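PDB 3GRZ: ribosomal protein L11 methyltransferase from Lactobacillus delbrueckii subsp. bulgaricus ATCC BAA-365, which probably trimethylates lysine side chains of ribosomal protein L11 with S-adenosyl-L-methionine, the C-terminal methyltransferase part being the piece in this chain. Local coordinates for residues B[44-49]-B[156-161]; B[112-115]-B[121-124]; B[78-83]-B[104-109]; B[143-148]-B[175-180]. All coordinates share one frame; numbering follows the deposited sequence.

Contact 1 of 4, residues B[44-49]-B[156-161]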
loop_
_atom_site.group_PDB
_atom_site.type_symbol
_atom_site.label_atom_id
_atom_site.label_comp_id
_atom_site.label_asym_id
_atom_site.label_seq_id
_atom_site.Cartn_x
_atom_site.Cartn_y
_atom_site.Cartn_z
ATOM N N HIS B 44 2.304 6.699 -13.744
ATOM C CA HIS B 44 2.991 5.955 -12.687
ATOM C C HIS B 44 2.359 6.127 -11.313
ATOM O O HIS B 44 2.239 5.144 -10.571
ATOM C CB HIS B 44 4.471 6.331 -12.632
ATOM C CG HIS B 44 5.187 6.130 -13.932
ATOM N ND1 HIS B 44 5.124 4.948 -14.641
ATOM C CD2 HIS B 44 5.975 6.961 -14.653
ATOM C CE1 HIS B 44 5.842 5.062 -15.744
ATOM N NE2 HIS B 44 6.370 6.273 -15.775
ATOM N N GLN B 45 1.960 7.362 -10.992
ATOM C CA GLN B 45 1.236 7.666 -9.758
ATOM C C GLN B 45 -0.064 6.854 -9.638
ATOM O O GLN B 45 -0.318 6.245 -8.600
ATOM C CB GLN B 45 0.963 9.178 -9.605
ATOM C CG GLN B 45 1.909 9.903 -8.617
ATOM C CD GLN B 45 1.881 11.455 -8.692
ATOM O OE1 GLN B 45 1.322 12.061 -9.623
ATOM N NE2 GLN B 45 2.509 12.098 -7.696
ATOM N N THR B 46 -0.863 6.819 -10.696
ATOM C CA THR B 46 -2.170 6.169 -10.611
ATOM C C THR B 46 -2.026 4.656 -10.582
ATOM O O THR B 46 -2.789 3.975 -9.891
ATOM C CB THR B 46 -3.128 6.604 -11.742
ATOM O OG1 THR B 46 -2.581 6.215 -13.003
ATOM C CG2 THR B 46 -3.342 8.123 -11.717
ATOM N N THR B 47 -1.022 4.146 -11.305
ATOM C CA THR B 47 -0.683 2.732 -11.259
ATOM C C THR B 47 -0.311 2.330 -9.829
ATOM O O THR B 47 -0.814 1.338 -9.335
ATOM C CB THR B 47 0.448 2.383 -12.279
ATOM O OG1 THR B 47 -0.063 2.567 -13.597
ATOM C CG2 THR B 47 0.918 0.947 -12.148
ATOM N N GLN B 48 0.548 3.111 -9.170
ATOM C CA GLN B 48 0.960 2.810 -7.802
ATOM C C GLN B 48 -0.230 2.809 -6.817
ATOM O O GLN B 48 -0.303 1.946 -5.956
ATOM C CB GLN B 48 2.029 3.795 -7.323
ATOM C CG GLN B 48 2.563 3.477 -5.918
ATOM C CD GLN B 48 3.569 4.490 -5.426
ATOM O OE1 GLN B 48 3.226 5.644 -5.146
ATOM N NE2 GLN B 48 4.831 4.069 -5.326
ATOM N N LEU B 49 -1.150 3.767 -6.949
ATOM C CA LEU B 49 -2.313 3.835 -6.044
ATOM C C LEU B 49 -3.160 2.581 -6.179
ATOM O O LEU B 49 -3.512 1.939 -5.174
ATOM C CB LEU B 49 -3.146 5.111 -6.278
ATOM C CG LEU B 49 -2.399 6.445 -6.057
ATOM C CD1 LEU B 49 -3.324 7.647 -6.161
ATOM C CD2 LEU B 49 -1.638 6.447 -4.729
ATOM N N ILE B 156 -11.458 -1.349 -6.369
ATOM C CA ILE B 156 -10.359 -0.388 -6.348
ATOM C C ILE B 156 -10.438 0.530 -7.564
ATOM O O ILE B 156 -10.398 0.054 -8.702
ATOM C CB ILE B 156 -8.993 -1.090 -6.344
ATOM C CG1 ILE B 156 -8.904 -2.040 -5.148
ATOM C CG2 ILE B 156 -7.851 -0.054 -6.340
ATOM C CD1 ILE B 156 -7.912 -3.121 -5.354
ATOM N N PHE B 157 -10.575 1.832 -7.310
ATOM C CA PHE B 157 -10.546 2.851 -8.355
ATOM C C PHE B 157 -9.267 3.633 -8.267
ATOM O O PHE B 157 -8.793 3.940 -7.176
ATOM C CB PHE B 157 -11.682 3.872 -8.209
ATOM C CG PHE B 157 -13.044 3.366 -8.626
ATOM C CD1 PHE B 157 -13.195 2.141 -9.291
ATOM C CD2 PHE B 157 -14.174 4.150 -8.390
ATOM C CE1 PHE B 157 -14.453 1.694 -9.688
ATOM C CE2 PHE B 157 -15.450 3.710 -8.784
ATOM C CZ PHE B 157 -15.591 2.482 -9.418
ATOM N N SER B 158 -8.726 3.984 -9.422
ATOM C CA SER B 158 -7.648 4.953 -9.494
ATOM C C SER B 158 -7.877 5.786 -10.753
ATOM O O SER B 158 -8.815 5.505 -11.522
ATOM C CB SER B 158 -6.296 4.258 -9.526
ATOM O OG SER B 158 -5.277 5.209 -9.292
ATOM N N GLY B 159 -7.056 6.815 -10.943
ATOM C CA GLY B 159 -7.178 7.708 -12.096
ATOM C C GLY B 159 -8.142 8.862 -11.855
ATOM O O GLY B 159 -8.538 9.541 -12.799
ATOM N N ILE B 160 -8.514 9.081 -10.593
ATOM C CA ILE B 160 -9.445 10.160 -10.223
ATOM C C ILE B 160 -8.686 11.444 -9.950
ATOM O O ILE B 160 -7.882 11.497 -9.021
ATOM C CB ILE B 160 -10.274 9.793 -8.962
ATOM C CG1 ILE B 160 -11.101 8.540 -9.214
ATOM C CG2 ILE B 160 -11.203 10.949 -8.545
ATOM C CD1 ILE B 160 -11.465 7.761 -7.945
ATOM N N ASP B 161 -8.927 12.485 -10.751
ATOM C CA ASP B 161 -8.422 13.825 -10.404
ATOM C C ASP B 161 -9.141 14.341 -9.148
ATOM O O ASP B 161 -10.332 14.111 -9.002
ATOM C CB ASP B 161 -8.629 14.800 -11.566
ATOM C CG ASP B 161 -8.032 16.156 -11.283
ATOM O OD1 ASP B 161 -6.793 16.273 -11.328
ATOM O OD2 ASP B 161 -8.799 17.093 -10.982
#

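Contact 2 of 4, residues B[112-115]-B[121-124]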
loop_
_atom_site.group_PDB
_atom_site.type_symbol
_atom_site.label_atom_id
_atom_site.label_comp_id
_atom_site.label_asym_id
_atom_site.label_seq_id
_atom_site.Cartn_x
_atom_site.Cartn_y
_atom_site.Cartn_z
ATOM N N ALA B 112 -7.849 -14.078 -18.834
ATOM C CA ALA B 112 -8.965 -13.964 -19.780
ATOM C C ALA B 112 -9.138 -12.526 -20.231
ATOM O O ALA B 112 -9.024 -11.600 -19.432
ATOM C CB ALA B 112 -10.253 -14.480 -19.165
ATOM N N LEU B 113 -9.415 -12.346 -21.520
ATOM C CA LEU B 113 -9.556 -11.023 -22.112
ATOM C C LEU B 113 -10.913 -10.875 -22.774
ATOM O O LEU B 113 -11.389 -11.794 -23.437
ATOM C CB LEU B 113 -8.439 -10.757 -23.132
ATOM C CG LEU B 113 -6.985 -10.872 -22.637
ATOM C CD1 LEU B 113 -6.010 -10.924 -23.811
ATOM C CD2 LEU B 113 -6.624 -9.731 -21.708
ATOM N N GLN B 114 -11.549 -9.727 -22.577
ATOM C CA GLN B 114 -12.799 -9.459 -23.261
ATOM C C GLN B 114 -12.804 -8.041 -23.801
ATOM O O GLN B 114 -12.538 -7.080 -23.070
ATOM C CB GLN B 114 -13.999 -9.730 -22.355
ATOM C CG GLN B 114 -15.365 -9.647 -23.053
ATOM C CD GLN B 114 -16.499 -10.064 -22.139
ATOM O OE1 GLN B 114 -16.269 -10.674 -21.097
ATOM N NE2 GLN B 114 -17.726 -9.732 -22.515
ATOM N N LYS B 115 -13.070 -7.929 -25.100
ATOM C CA LYS B 115 -13.196 -6.646 -25.752
ATOM C C LYS B 115 -14.621 -6.161 -25.571
ATOM O O LYS B 115 -15.557 -6.667 -26.207
ATOM C CB LYS B 115 -12.828 -6.751 -27.231
ATOM C CG LYS B 115 -12.751 -5.424 -27.949
ATOM C CD LYS B 115 -12.587 -5.651 -29.445
ATOM C CE LYS B 115 -12.489 -4.346 -30.195
ATOM N NZ LYS B 115 -13.777 -3.613 -30.215
ATOM N N ASP B 121 -22.012 -7.014 -21.019
ATOM C CA ASP B 121 -21.899 -8.368 -21.533
ATOM C C ASP B 121 -20.890 -9.219 -20.759
ATOM O O ASP B 121 -20.454 -10.271 -21.245
ATOM C CB ASP B 121 -21.565 -8.335 -23.029
ATOM C CG ASP B 121 -22.695 -7.752 -23.864
ATOM O OD1 ASP B 121 -23.770 -8.387 -23.945
ATOM O OD2 ASP B 121 -22.508 -6.655 -24.435
ATOM N N VAL B 122 -20.524 -8.771 -19.556
ATOM C CA VAL B 122 -19.703 -9.594 -18.682
ATOM C C VAL B 122 -20.651 -10.334 -17.750
ATOM O O VAL B 122 -21.360 -9.716 -16.950
ATOM C CB VAL B 122 -18.679 -8.763 -17.882
ATOM C CG1 VAL B 122 -17.934 -9.660 -16.912
ATOM C CG2 VAL B 122 -17.698 -8.087 -18.825
ATOM N N ASP B 123 -20.657 -11.657 -17.862
ATOM C CA ASP B 123 -21.669 -12.487 -17.212
ATOM C C ASP B 123 -21.456 -12.712 -15.722
ATOM O O ASP B 123 -22.407 -12.663 -14.939
ATOM C CB ASP B 123 -21.784 -13.838 -17.928
ATOM C CG ASP B 123 -22.415 -13.716 -19.307
ATOM O OD1 ASP B 123 -23.304 -12.850 -19.486
ATOM O OD2 ASP B 123 -22.023 -14.492 -20.209
ATOM N N GLY B 124 -20.212 -12.964 -15.329
ATOM C CA GLY B 124 -19.935 -13.377 -13.954
ATOM C C GLY B 124 -19.917 -12.266 -12.920
ATOM O O GLY B 124 -20.141 -11.090 -13.228
#

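Contact 3 of 4, residues B[78-83]-B[104-109]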
loop_
_atom_site.group_PDB
_atom_site.type_symbol
_atom_site.label_atom_id
_atom_site.label_comp_id
_atom_site.label_asym_id
_atom_site.label_seq_id
_atom_site.Cartn_x
_atom_site.Cartn_y
_atom_site.Cartn_z
ATOM N N ALA B 78 -2.220 -8.454 -10.472
ATOM C CA ALA B 78 -3.203 -9.228 -9.721
ATOM C C ALA B 78 -2.926 -10.721 -9.839
ATOM O O ALA B 78 -2.981 -11.436 -8.835
ATOM C CB ALA B 78 -4.627 -8.899 -10.189
ATOM N N HIS B 79 -2.603 -11.183 -11.056
ATOM C CA HIS B 79 -2.304 -12.608 -11.301
ATOM C C HIS B 79 -1.098 -13.044 -10.475
ATOM O O HIS B 79 -1.129 -14.084 -9.811
ATOM C CB HIS B 79 -2.073 -12.873 -12.801
ATOM C CG HIS B 79 -1.864 -14.315 -13.141
ATOM N ND1 HIS B 79 -0.643 -14.946 -13.011
ATOM C CD2 HIS B 79 -2.721 -15.249 -13.617
ATOM C CE1 HIS B 79 -0.761 -16.208 -13.379
ATOM N NE2 HIS B 79 -2.009 -16.417 -13.754
ATOM N N LYS B 80 -0.042 -12.240 -10.517
ATOM C CA LYS B 80 1.196 -12.547 -9.789
ATOM C C LYS B 80 0.994 -12.531 -8.265
ATOM O O LYS B 80 1.618 -13.313 -7.540
ATOM C CB LYS B 80 2.293 -11.571 -10.191
ATOM C CG LYS B 80 2.889 -11.894 -11.556
ATOM C CD LYS B 80 3.546 -10.677 -12.159
ATOM C CE LYS B 80 4.407 -11.035 -13.360
ATOM N NZ LYS B 80 5.447 -12.052 -13.050
ATOM N N LEU B 81 0.088 -11.667 -7.803
ATOM C CA LEU B 81 -0.250 -11.566 -6.378
ATOM C C LEU B 81 -1.203 -12.651 -5.889
ATOM O O LEU B 81 -1.628 -12.626 -4.736
ATOM C CB LEU B 81 -0.797 -10.174 -6.041
ATOM C CG LEU B 81 0.258 -9.062 -6.076
ATOM C CD1 LEU B 81 -0.384 -7.702 -5.919
ATOM C CD2 LEU B 81 1.345 -9.262 -5.030
ATOM N N GLY B 82 -1.550 -13.589 -6.768
ATOM C CA GLY B 82 -2.259 -14.791 -6.371
ATOM C C GLY B 82 -3.755 -14.768 -6.594
ATOM O O GLY B 82 -4.478 -15.443 -5.872
ATOM N N ALA B 83 -4.234 -14.011 -7.585
ATOM C CA ALA B 83 -5.669 -14.001 -7.886
ATOM C C ALA B 83 -6.186 -15.397 -8.224
ATOM O O ALA B 83 -5.445 -16.210 -8.797
ATOM C CB ALA B 83 -5.979 -13.058 -9.011
ATOM N N ALA B 104 2.311 -12.431 -21.686
ATOM C CA ALA B 104 3.219 -13.435 -22.238
ATOM C C ALA B 104 4.681 -13.130 -21.919
ATOM O O ALA B 104 5.445 -14.045 -21.612
ATOM C CB ALA B 104 3.015 -13.558 -23.749
ATOM N N LEU B 105 5.065 -11.851 -21.974
ATOM C CA LEU B 105 6.422 -11.430 -21.555
ATOM C C LEU B 105 6.712 -11.790 -20.110
ATOM O O LEU B 105 7.877 -11.917 -19.707
ATOM C CB LEU B 105 6.631 -9.920 -21.728
ATOM C CG LEU B 105 6.801 -9.346 -23.137
ATOM C CD1 LEU B 105 6.709 -7.826 -23.060
ATOM C CD2 LEU B 105 8.119 -9.823 -23.819
ATOM N N ASN B 106 5.654 -11.941 -19.317
ATOM C CA ASN B 106 5.825 -12.303 -17.922
ATOM C C ASN B 106 5.491 -13.766 -17.651
ATOM O O ASN B 106 5.366 -14.170 -16.501
ATOM C CB ASN B 106 5.025 -11.340 -17.040
ATOM C CG ASN B 106 5.588 -9.930 -17.085
ATOM O OD1 ASN B 106 6.646 -9.660 -16.520
ATOM N ND2 ASN B 106 4.906 -9.038 -17.792
ATOM N N GLY B 107 5.345 -14.541 -18.729
ATOM C CA GLY B 107 5.102 -15.980 -18.656
ATOM C C GLY B 107 3.695 -16.342 -18.224
ATOM O O GLY B 107 3.481 -17.406 -17.652
ATOM N N ILE B 108 2.739 -15.461 -18.509
ATOM C CA ILE B 108 1.346 -15.642 -18.107
ATOM C C ILE B 108 0.500 -15.787 -19.353
ATOM O O ILE B 108 0.510 -14.898 -20.207
ATOM C CB ILE B 108 0.814 -14.432 -17.259
ATOM C CG1 ILE B 108 1.591 -14.295 -15.942
ATOM C CG2 ILE B 108 -0.685 -14.574 -16.958
ATOM C CD1 ILE B 108 1.405 -12.916 -15.256
ATOM N N TYR B 109 -0.242 -16.894 -19.439
ATOM C CA TYR B 109 -1.006 -17.240 -20.647
ATOM C C TYR B 109 -2.487 -17.457 -20.358
ATOM O O TYR B 109 -3.281 -17.628 -21.283
ATOM C CB TYR B 109 -0.369 -18.445 -21.368
ATOM C CG TYR B 109 1.059 -18.153 -21.787
ATOM C CD1 TYR B 109 1.326 -17.448 -22.969
ATOM C CD2 TYR B 109 2.137 -18.519 -20.982
ATOM C CE1 TYR B 109 2.621 -17.143 -23.342
ATOM C CE2 TYR B 109 3.452 -18.214 -21.357
ATOM C CZ TYR B 109 3.677 -17.523 -22.534
ATOM O OH TYR B 109 4.961 -17.206 -22.920
HETATM O O HOH W 1 7.508 -11.490 -14.725
HETATM O O HOH W 2 4.302 -14.409 -13.430
#

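Contact 4 of 4, residues B[143-148]-B[175-180]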
loop_
_atom_site.group_PDB
_atom_site.type_symbol
_atom_site.label_atom_id
_atom_site.label_comp_id
_atom_site.label_asym_id
_atom_site.label_seq_id
_atom_site.Cartn_x
_atom_site.Cartn_y
_atom_site.Cartn_z
ATOM N N PRO B 143 -22.770 2.412 -11.508
ATOM C CA PRO B 143 -24.045 1.659 -11.454
ATOM C C PRO B 143 -23.995 0.210 -11.955
ATOM O O PRO B 143 -24.969 -0.531 -11.771
ATOM C CB PRO B 143 -24.988 2.476 -12.354
ATOM C CG PRO B 143 -24.324 3.780 -12.569
ATOM C CD PRO B 143 -22.856 3.500 -12.501
ATOM N N GLN B 144 -22.876 -0.187 -12.569
ATOM C CA GLN B 144 -22.686 -1.561 -13.041
ATOM C C GLN B 144 -22.032 -2.464 -12.002
ATOM O O GLN B 144 -22.041 -3.682 -12.165
ATOM C CB GLN B 144 -21.845 -1.605 -14.327
ATOM C CG GLN B 144 -22.328 -0.702 -15.446
ATOM C CD GLN B 144 -21.709 -1.043 -16.801
ATOM O OE1 GLN B 144 -20.885 -1.948 -16.916
ATOM N NE2 GLN B 144 -22.117 -0.317 -17.835
ATOM N N LEU B 145 -21.469 -1.869 -10.945
ATOM C CA LEU B 145 -20.657 -2.606 -9.961
ATOM C C LEU B 145 -21.442 -3.652 -9.184
ATOM O O LEU B 145 -21.004 -4.794 -9.082
ATOM C CB LEU B 145 -19.975 -1.657 -8.973
ATOM C CG LEU B 145 -18.853 -0.730 -9.458
ATOM C CD1 LEU B 145 -18.488 0.238 -8.347
ATOM C CD2 LEU B 145 -17.623 -1.539 -9.920
ATOM N N ASP B 146 -22.598 -3.249 -8.651
ATOM C CA ASP B 146 -23.452 -4.125 -7.832
ATOM C C ASP B 146 -23.739 -5.505 -8.431
ATOM O O ASP B 146 -23.518 -6.535 -7.775
ATOM C CB ASP B 146 -24.774 -3.421 -7.501
ATOM C CG ASP B 146 -25.732 -4.316 -6.738
ATOM O OD1 ASP B 146 -25.389 -4.733 -5.611
ATOM O OD2 ASP B 146 -26.826 -4.602 -7.272
ATOM N N SER B 147 -24.216 -5.528 -9.674
ATOM C CA SER B 147 -24.552 -6.793 -10.360
ATOM C C SER B 147 -23.345 -7.659 -10.775
ATOM O O SER B 147 -23.526 -8.798 -11.212
ATOM C CB SER B 147 -25.439 -6.522 -11.580
ATOM O OG SER B 147 -24.796 -5.647 -12.500
ATOM N N HIS B 148 -22.128 -7.126 -10.644
ATOM C CA HIS B 148 -20.918 -7.878 -10.992
ATOM C C HIS B 148 -20.012 -8.105 -9.790
ATOM O O HIS B 148 -18.845 -8.446 -9.946
ATOM C CB HIS B 148 -20.136 -7.167 -12.100
ATOM C CG HIS B 148 -20.879 -7.066 -13.393
ATOM N ND1 HIS B 148 -21.700 -6.001 -13.700
ATOM C CD2 HIS B 148 -20.926 -7.898 -14.460
ATOM C CE1 HIS B 148 -22.216 -6.180 -14.904
ATOM N NE2 HIS B 148 -21.763 -7.326 -15.387
ATOM N N ASN B 175 -25.154 4.669 -4.786
ATOM C CA ASN B 175 -25.203 3.255 -5.154
ATOM C C ASN B 175 -24.869 2.315 -4.006
ATOM O O ASN B 175 -24.615 1.122 -4.227
ATOM C CB ASN B 175 -24.317 2.978 -6.373
ATOM C CG ASN B 175 -24.917 3.505 -7.648
ATOM O OD1 ASN B 175 -25.605 2.780 -8.360
ATOM N ND2 ASN B 175 -24.678 4.780 -7.937
ATOM N N SER B 176 -24.904 2.882 -2.794
ATOM C CA SER B 176 -24.655 2.161 -1.534
ATOM C C SER B 176 -23.253 1.548 -1.441
ATOM O O SER B 176 -23.090 0.371 -1.099
ATOM C CB SER B 176 -25.755 1.118 -1.257
ATOM O OG SER B 176 -27.038 1.716 -1.304
ATOM N N PHE B 177 -22.246 2.365 -1.741
ATOM C CA PHE B 177 -20.850 1.968 -1.590
ATOM C C PHE B 177 -20.159 2.911 -0.615
ATOM O O PHE B 177 -20.421 4.114 -0.616
ATOM C CB PHE B 177 -20.130 1.973 -2.946
ATOM C CG PHE B 177 -20.510 0.822 -3.831
ATOM C CD1 PHE B 177 -19.973 -0.437 -3.616
ATOM C CD2 PHE B 177 -21.418 0.993 -4.872
ATOM C CE1 PHE B 177 -20.323 -1.515 -4.423
ATOM C CE2 PHE B 177 -21.781 -0.080 -5.679
ATOM C CZ PHE B 177 -21.232 -1.335 -5.454
ATOM N N GLN B 178 -19.286 2.359 0.216
ATOM C CA GLN B 178 -18.471 3.165 1.105
ATOM C C GLN B 178 -16.997 3.135 0.676
ATOM O O GLN B 178 -16.568 2.218 -0.033
ATOM C CB GLN B 178 -18.616 2.671 2.545
ATOM C CG GLN B 178 -18.089 1.270 2.787
ATOM C CD GLN B 178 -18.409 0.751 4.170
ATOM O OE1 GLN B 178 -19.488 1.003 4.710
ATOM N NE2 GLN B 178 -17.478 0.004 4.748
ATOM N N ILE B 179 -16.244 4.140 1.122
ATOM C CA ILE B 179 -14.810 4.250 0.883
ATOM C C ILE B 179 -14.092 3.830 2.162
ATOM O O ILE B 179 -14.217 4.481 3.203
ATOM C CB ILE B 179 -14.410 5.696 0.482
ATOM C CG1 ILE B 179 -15.120 6.109 -0.812
ATOM C CG2 ILE B 179 -12.890 5.834 0.355
ATOM C CD1 ILE B 179 -14.958 7.599 -1.178
ATOM N N ASP B 180 -13.365 2.722 2.074
ATOM C CA ASP B 180 -12.601 2.188 3.178
ATOM C C ASP B 180 -11.231 2.855 3.279
ATOM O O ASP B 180 -10.637 2.920 4.360
ATOM C CB ASP B 180 -12.415 0.682 2.995
ATOM C CG ASP B 180 -13.727 -0.059 2.833
ATOM O OD1 ASP B 180 -14.754 0.369 3.402
ATOM O OD2 ASP B 180 -13.725 -1.090 2.142
#

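Contact 1 of 4, residues B[44-49]-B[156-161]
The hydroxyl of Ser158 donates a hydrogen bond to a helix carbonyl, with OG 2.8 Å from Thr46 O. It comes in well bent from the C=O direction, at 115°, and is tilted 21° from the carbonyl plane. Ser158 holds OG anti to its own N (chi1 -167°), which carries the oxygen off the strand to the helix, where Leu49 CB packs against it at 3.7 Å. Beside this bond, the methyl CG2 of Thr46 rests on the bare backbone of Gly159, 3.9 Å from its CA. Gly159 has positive phi, and a CB there would collide with the preceding carbonyl oxygen. The axes of segments 44-49 and 156-161 pass 7.2 Å apart, roughly antiparallel, where helix 44-57 lies against the end of strand 153-161, an inner strand of the seven-stranded Rossmann-like methyltransferase sheet. With an alanine in place of Ser158, Thr46 O would probably lose this donor in a buried setting, and segment 44-49 its one hydrogen bond to residues 156-161. Thr46 OG1 is hydrogen-bonded to Asn132 ND2 and to Asn43 O; Asn132 and Thr47 are both predicted to bind S-adenosyl-L-methionine. Leu49 also packs on Leu181 of the second subunit.

Contact 2 of 4, residues B[112-115]-B[121-124]
Gln114 reaches Asp121 and Val122 with a fully stretched side chain: CG lies opposite the backbone N (chi1 -172°) and the chain stays extended beyond CG, which carries the amide away from the strand to the loop. There NE2 donates a hydrogen bond to the backbone carbonyl of Asp121, 3.1 Å from its O. Seen from the donor the bond is good, since the N-H points almost straight at the oxygen (163°) and the acceptor lies in the plane of the Gln114 amide. Seen from the acceptor it is less regular: NE2 stands above the carbonyl plane, 69° out of it, and so does not use a lone pair. Strand 112-115 is an outermost strand of the Rossmann-like methyltransferase sheet within this chain, hydrogen-bonded on one side to strand 85-90, and residues 121-124 belong to the loop that leads from it to strand 126-132. The glutamine thus ties this connection back to the edge strand it has just left. The other end of the amide meets an apolar group, with Gln114 OE1 3.7 Å from Val122 CG2, while Gln114 CD lies 4.0 Å from the same methyl. Gln114 and Val122 both touch Leu87 of strand 85-90, a shared neighbour on the sheet.

Contact 3 of 4, residues B[78-83]-B[104-109]
His79 lays one face of its imidazole against Ile108, where two helices of the Rossmann-like methyltransferase domain end side by side. Both ends are Schellman motifs, with Gly82 after helix 73-80 and Gly107 after helix 93-105. The CG2 methyl of Ile108 sits almost exactly over the ring centre, 3.8 Å from the centroid and 2° off the ring normal, a CH-pi contact. His79 keeps CG opposite its backbone N (chi1 -176°), and the two side chains lie alongside, pointing opposite ways, with Ile108 CD1 3.7 Å from His79 ND1. His79 NE2 has a weak hydrogen bond to Asp110. Replacing His79 by an alanine is likely to strip Ile108 CG2 of the flat ring it packs on, and Asp110 of its weak partner. Lys80 runs obliquely across Ile108, its CE 4.0 Å from Ile108 CD1, and meets Asn106 nearly at a right angle, with CE 3.7 Å from Asn106 CB. Lys80 turns at its last torsion (-56°), and its ammonium group forms a salt bridge with Glu29, while Asn106 OD1 accepts from the backbone N of Arg32; the helix ends are thus joined to strand 29-33. Two waters link the lysine to Asn106: one accepts from Lys80 NZ at 2.7 Å and donates to OD1, and the other accepts from NZ and donates to Asn106 O at 3.3 Å.

Contact 4 of 4, residues B[143-148]-B[175-180]
Apolar packing carries this contact, with Leu145 placed against the ring of Phe177. Leu145 CB approaches the far end of the ring, 3.8 Å from Phe177 CZ, while its CD1 methyl hangs over one face, 4.2 Å above the plane and displaced toward the rim. Leu145 has CG opposite its carbonyl carbon (chi1 -69°), and this turn puts CD1 over the face, while CD2 points away from the ring. Polar groups meet apolar ones at the margin: the backbone N of Asp146 lies at the ring edge, in its plane, 4.0 Å from Phe177 CZ, and Asn175 OD1 rests on Pro143, 3.6 Å from its CA. No hydrogen bond joins the two segments; polar bonds run within each or to residues outside both. His148 ND1 turns back to donate to Gln144 O at 2.8 Å, nearly straight at 172° and close to the imidazole plane, closing the turn after the helix. Asp146 has its charge partner in Arg195, and Asn175 ND2 is bonded to Ala171 O in the last turn of helix 165-174. Ser176 is the C-prime residue of the Schellman motif ending this helix, before strand 177-185, outermost in this chain's Rossmann-like sheet. Phe177 also touches Leu172 of that helix and Ile193 of strand 188-195, while Leu145 of helix 135-145 packs on Val155 and Phe157 of strand 153-161.

Overall arrangement
All four contacts belong to one Rossmann-like methyltransferase domain. Contacts 1, 2 and 4 reach its seven-stranded sheet: contacts 2 and 4 at strands 112-115 and 177-185, the outermost within this chain, and contact 1 at strand 153-161 between them. Contact 3 joins the ends of helices 73-80 and 93-105, the latter followed by strand 112-115 of contact 2. Along the chain contacts 3 and 2 follow in series inside the loop closed by contact 1, whose segments alternate with those of contact 4. Centres lie 18 to 27 Å apart. Contacts 1 and 4 touch through Phe157 and Leu145, contacts 2 and 4 through Val122 and His148. Contacts 1 and 3 also meet the second subunit, and contact 1 includes a predicted cofactor-binding residue.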